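Local coordinates for protein geranyl diphosphate synthase small subunit (Antirrhinum majus, PDB 3QKC) that probably serves as the non-catalytic partner in a heteromeric prenyltransferase that makes geranyl diphosphate, the ten-carbon precursor of monoterpenes, at residues His78-Thr83 against Asp113-Phe118. Sequence-based numbering, arbitrary orientation.
Sequences HVAAYT and DGIIPF
A80 presses its methyl group between I115 and I116, and this wedge is the tight part of a nearly antiparallel helix pair whose segment axes approach to 8.6 Å at a crossing angle of -162°. The CB of A80 lies 3.4 Å from CG1 of I116, closer than carbon atoms usually pack, and 3.8 Å from CG2 of I115. The backbones meet at the same place, with CA of A80 and CA of I115 6.0 Å apart, a spacing that the small alanine allows. I115 turns CG2 anti to its backbone N, which lays this branch against the A80 methyl, while its other branch runs on to V79. There the CD1 methyl of I115 meets CG1 of V79 at 3.8 Å, the two side chains crossing at about a right angle. I116 starts out alongside the helix pair rather than into it; with chi1 -66° its CG1 branch swings back over A80, and CD1 follows at 4.1 Å from the same CB.

Toward T83 the contact ends, its side chain staying at least 5.2 Å from any atom of 113-118. Its OG1 instead turns back to V79 O at 2.6 Å, reaching that carbonyl from the face opposite T83 N, so two donors grip one oxygen. The solvent side lies beyond the pair: H78 and Y82, both partly exposed, take no part in it, H78 NE2 being hydrogen-bonded to P45 O while Y82 packs on P45.

Within this all-helical prenyltransferase fold, helix 34-43 covers I115 through M37 and T41, helix 153-160 packs on A81, and I116 meets its counterpart I116 of the second subunit, placing helix 105-126 at the dimer interface.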
ATOM      1  N   HIS A  78       0.447  -3.418 -10.380  1.00 26.00           N
ATOM      2  CA  HIS A  78       1.235  -4.134 -11.369  1.00 26.23           C
ATOM      3  C   HIS A  78       2.578  -3.463 -11.627  1.00 26.48           C
ATOM      4  O   HIS A  78       3.608  -4.155 -11.715  1.00 27.36           O
ATOM      5  CB  HIS A  78       0.435  -4.276 -12.672  1.00 26.45           C
ATOM      6  CG  HIS A  78       1.271  -4.504 -13.906  1.00 27.30           C
ATOM      7  ND1 HIS A  78       1.811  -5.730 -14.232  1.00 27.54           N
ATOM      8  CD2 HIS A  78       1.579  -3.675 -14.936  1.00 27.59           C
ATOM      9  CE1 HIS A  78       2.454  -5.638 -15.383  1.00 28.30           C
ATOM     10  NE2 HIS A  78       2.319  -4.401 -15.835  1.00 28.45           N
ATOM     11  N   VAL A  79       2.554  -2.135 -11.782  1.00 26.09           N
ATOM     12  CA  VAL A  79       3.771  -1.343 -11.959  1.00 26.68           C
ATOM     13  C   VAL A  79       4.667  -1.470 -10.740  1.00 26.67           C
ATOM     14  O   VAL A  79       5.892  -1.631 -10.879  1.00 27.58           O
ATOM     15  CB  VAL A  79       3.477   0.168 -12.240  1.00 26.82           C
ATOM     16  CG1 VAL A  79       4.750   1.023 -12.064  1.00 24.87           C
ATOM     17  CG2 VAL A  79       2.920   0.355 -13.635  1.00 24.65           C
ATOM     18  N   ALA A  80       4.080  -1.399  -9.548  1.00 25.46           N
ATOM     19  CA  ALA A  80       4.894  -1.554  -8.348  1.00 25.95           C
ATOM     20  C   ALA A  80       5.584  -2.934  -8.295  1.00 27.09           C
ATOM     21  O   ALA A  80       6.797  -3.012  -8.064  1.00 28.11           O
ATOM     22  CB  ALA A  80       4.112  -1.252  -7.081  1.00 24.93           C
ATOM     23  N   ALA A  81       4.822  -3.997  -8.524  1.00 26.86           N
ATOM     24  CA  ALA A  81       5.366  -5.364  -8.620  1.00 27.80           C
ATOM     25  C   ALA A  81       6.466  -5.495  -9.697  1.00 28.90           C
ATOM     26  O   ALA A  81       7.560  -6.011  -9.422  1.00 29.65           O
ATOM     27  CB  ALA A  81       4.230  -6.348  -8.915  1.00 27.31           C
ATOM     28  N   TYR A  82       6.167  -5.017 -10.912  1.00 28.62           N
ATOM     29  CA  TYR A  82       7.100  -5.080 -12.038  1.00 29.87           C
ATOM     30  C   TYR A  82       8.425  -4.393 -11.702  1.00 30.01           C
ATOM     31  O   TYR A  82       9.494  -4.947 -11.927  1.00 30.25           O
ATOM     32  CB  TYR A  82       6.459  -4.447 -13.286  1.00 31.23           C
ATOM     33  CG  TYR A  82       7.289  -4.509 -14.552  1.00 34.37           C
ATOM     34  CD1 TYR A  82       7.325  -5.666 -15.342  1.00 33.12           C
ATOM     35  CD2 TYR A  82       8.023  -3.407 -14.969  1.00 33.22           C
ATOM     36  CE1 TYR A  82       8.078  -5.722 -16.506  1.00 36.22           C
ATOM     37  CE2 TYR A  82       8.798  -3.450 -16.127  1.00 36.38           C
ATOM     38  CZ  TYR A  82       8.806  -4.615 -16.893  1.00 35.07           C
ATOM     39  OH  TYR A  82       9.556  -4.652 -18.037  1.00 38.42           O
ATOM     40  N   THR A  83       8.337  -3.177 -11.169  1.00 30.31           N
ATOM     41  CA  THR A  83       9.511  -2.401 -10.758  1.00 31.30           C
ATOM     42  C   THR A  83      10.356  -3.151  -9.731  1.00 31.80           C
ATOM     43  O   THR A  83      11.586  -3.235  -9.852  1.00 32.81           O
ATOM     44  CB  THR A  83       9.086  -1.073 -10.133  1.00 30.62           C
ATOM     45  OG1 THR A  83       8.188  -0.398 -11.021  1.00 31.87           O
ATOM     46  CG2 THR A  83      10.275  -0.204  -9.827  1.00 32.88           C
ATOM     47  N   ASP A 113       7.631   1.753  -3.624  1.00 27.98           N
ATOM     48  CA  ASP A 113       6.976   1.953  -2.335  1.00 29.65           C
ATOM     49  C   ASP A 113       5.951   3.056  -2.320  1.00 30.07           C
ATOM     50  O   ASP A 113       4.914   2.928  -1.642  1.00 29.88           O
ATOM     51  CB  ASP A 113       8.014   2.143  -1.237  1.00 31.32           C
ATOM     52  CG  ASP A 113       8.698   0.852  -0.901  1.00 32.47           C
ATOM     53  OD1 ASP A 113       8.335  -0.181  -1.523  1.00 30.95           O
ATOM     54  OD2 ASP A 113       9.573   0.860  -0.024  1.00 32.04           O
ATOM     55  N   GLY A 114       6.211   4.129  -3.084  1.00 29.55           N
ATOM     56  CA  GLY A 114       5.223   5.197  -3.186  1.00 28.77           C
ATOM     57  C   GLY A 114       4.040   4.869  -4.078  1.00 27.41           C
ATOM     58  O   GLY A 114       2.929   5.308  -3.817  1.00 27.80           O
ATOM     59  N   ILE A 115       4.280   4.120  -5.152  1.00 26.65           N
ATOM     60  CA  ILE A 115       3.222   3.720  -6.085  1.00 26.27           C
ATOM     61  C   ILE A 115       2.155   2.802  -5.449  1.00 26.56           C
ATOM     62  O   ILE A 115       0.965   2.914  -5.762  1.00 26.44           O
ATOM     63  CB  ILE A 115       3.808   3.089  -7.356  1.00 25.82           C
ATOM     64  CG1 ILE A 115       4.249   4.172  -8.385  1.00 27.35           C
ATOM     65  CG2 ILE A 115       2.834   2.179  -8.017  1.00 25.80           C
ATOM     66  CD1 ILE A 115       5.287   3.638  -9.359  1.00 26.79           C
ATOM     67  N   ILE A 116       2.569   1.900  -4.561  1.00 26.74           N
ATOM     68  CA  ILE A 116       1.588   1.023  -3.909  1.00 26.33           C
ATOM     69  C   ILE A 116       0.417   1.746  -3.237  1.00 27.41           C
ATOM     70  O   ILE A 116      -0.711   1.469  -3.592  1.00 28.31           O
ATOM     71  CB  ILE A 116       2.217  -0.036  -2.990  1.00 26.14           C
ATOM     72  CG1 ILE A 116       3.030  -1.020  -3.839  1.00 25.46           C
ATOM     73  CG2 ILE A 116       1.106  -0.820  -2.246  1.00 25.55           C
ATOM     74  CD1 ILE A 116       4.048  -1.856  -3.060  1.00 26.30           C
ATOM     75  N   PRO A 117       0.667   2.665  -2.281  1.00 28.18           N
ATOM     76  CA  PRO A 117      -0.457   3.344  -1.627  1.00 29.35           C
ATOM     77  C   PRO A 117      -1.147   4.424  -2.497  1.00 31.08           C
ATOM     78  O   PRO A 117      -2.339   4.728  -2.306  1.00 31.80           O
ATOM     79  CB  PRO A 117       0.201   4.013  -0.411  1.00 29.56           C
ATOM     80  CG  PRO A 117       1.634   4.229  -0.825  1.00 27.99           C
ATOM     81  CD  PRO A 117       1.947   2.988  -1.624  1.00 28.54           C
ATOM     82  N   PHE A 118      -0.393   5.012  -3.411  1.00 31.33           N
ATOM     83  CA  PHE A 118      -0.906   6.015  -4.315  1.00 32.53           C
ATOM     84  C   PHE A 118      -2.147   5.495  -5.044  1.00 32.54           C
ATOM     85  O   PHE A 118      -3.178   6.161  -5.083  1.00 33.48           O
ATOM     86  CB  PHE A 118       0.176   6.404  -5.315  1.00 33.72           C
ATOM     87  CG  PHE A 118      -0.180   7.599  -6.155  1.00 37.31           C
ATOM     88  CD1 PHE A 118      -0.839   7.439  -7.361  1.00 34.82           C
ATOM     89  CD2 PHE A 118       0.142   8.888  -5.727  1.00 35.98           C
ATOM     90  CE1 PHE A 118      -1.171   8.529  -8.133  1.00 38.41           C
ATOM     91  CE2 PHE A 118      -0.188   9.995  -6.499  1.00 39.63           C
ATOM     92  CZ  PHE A 118      -0.847   9.806  -7.709  1.00 37.19           C
TER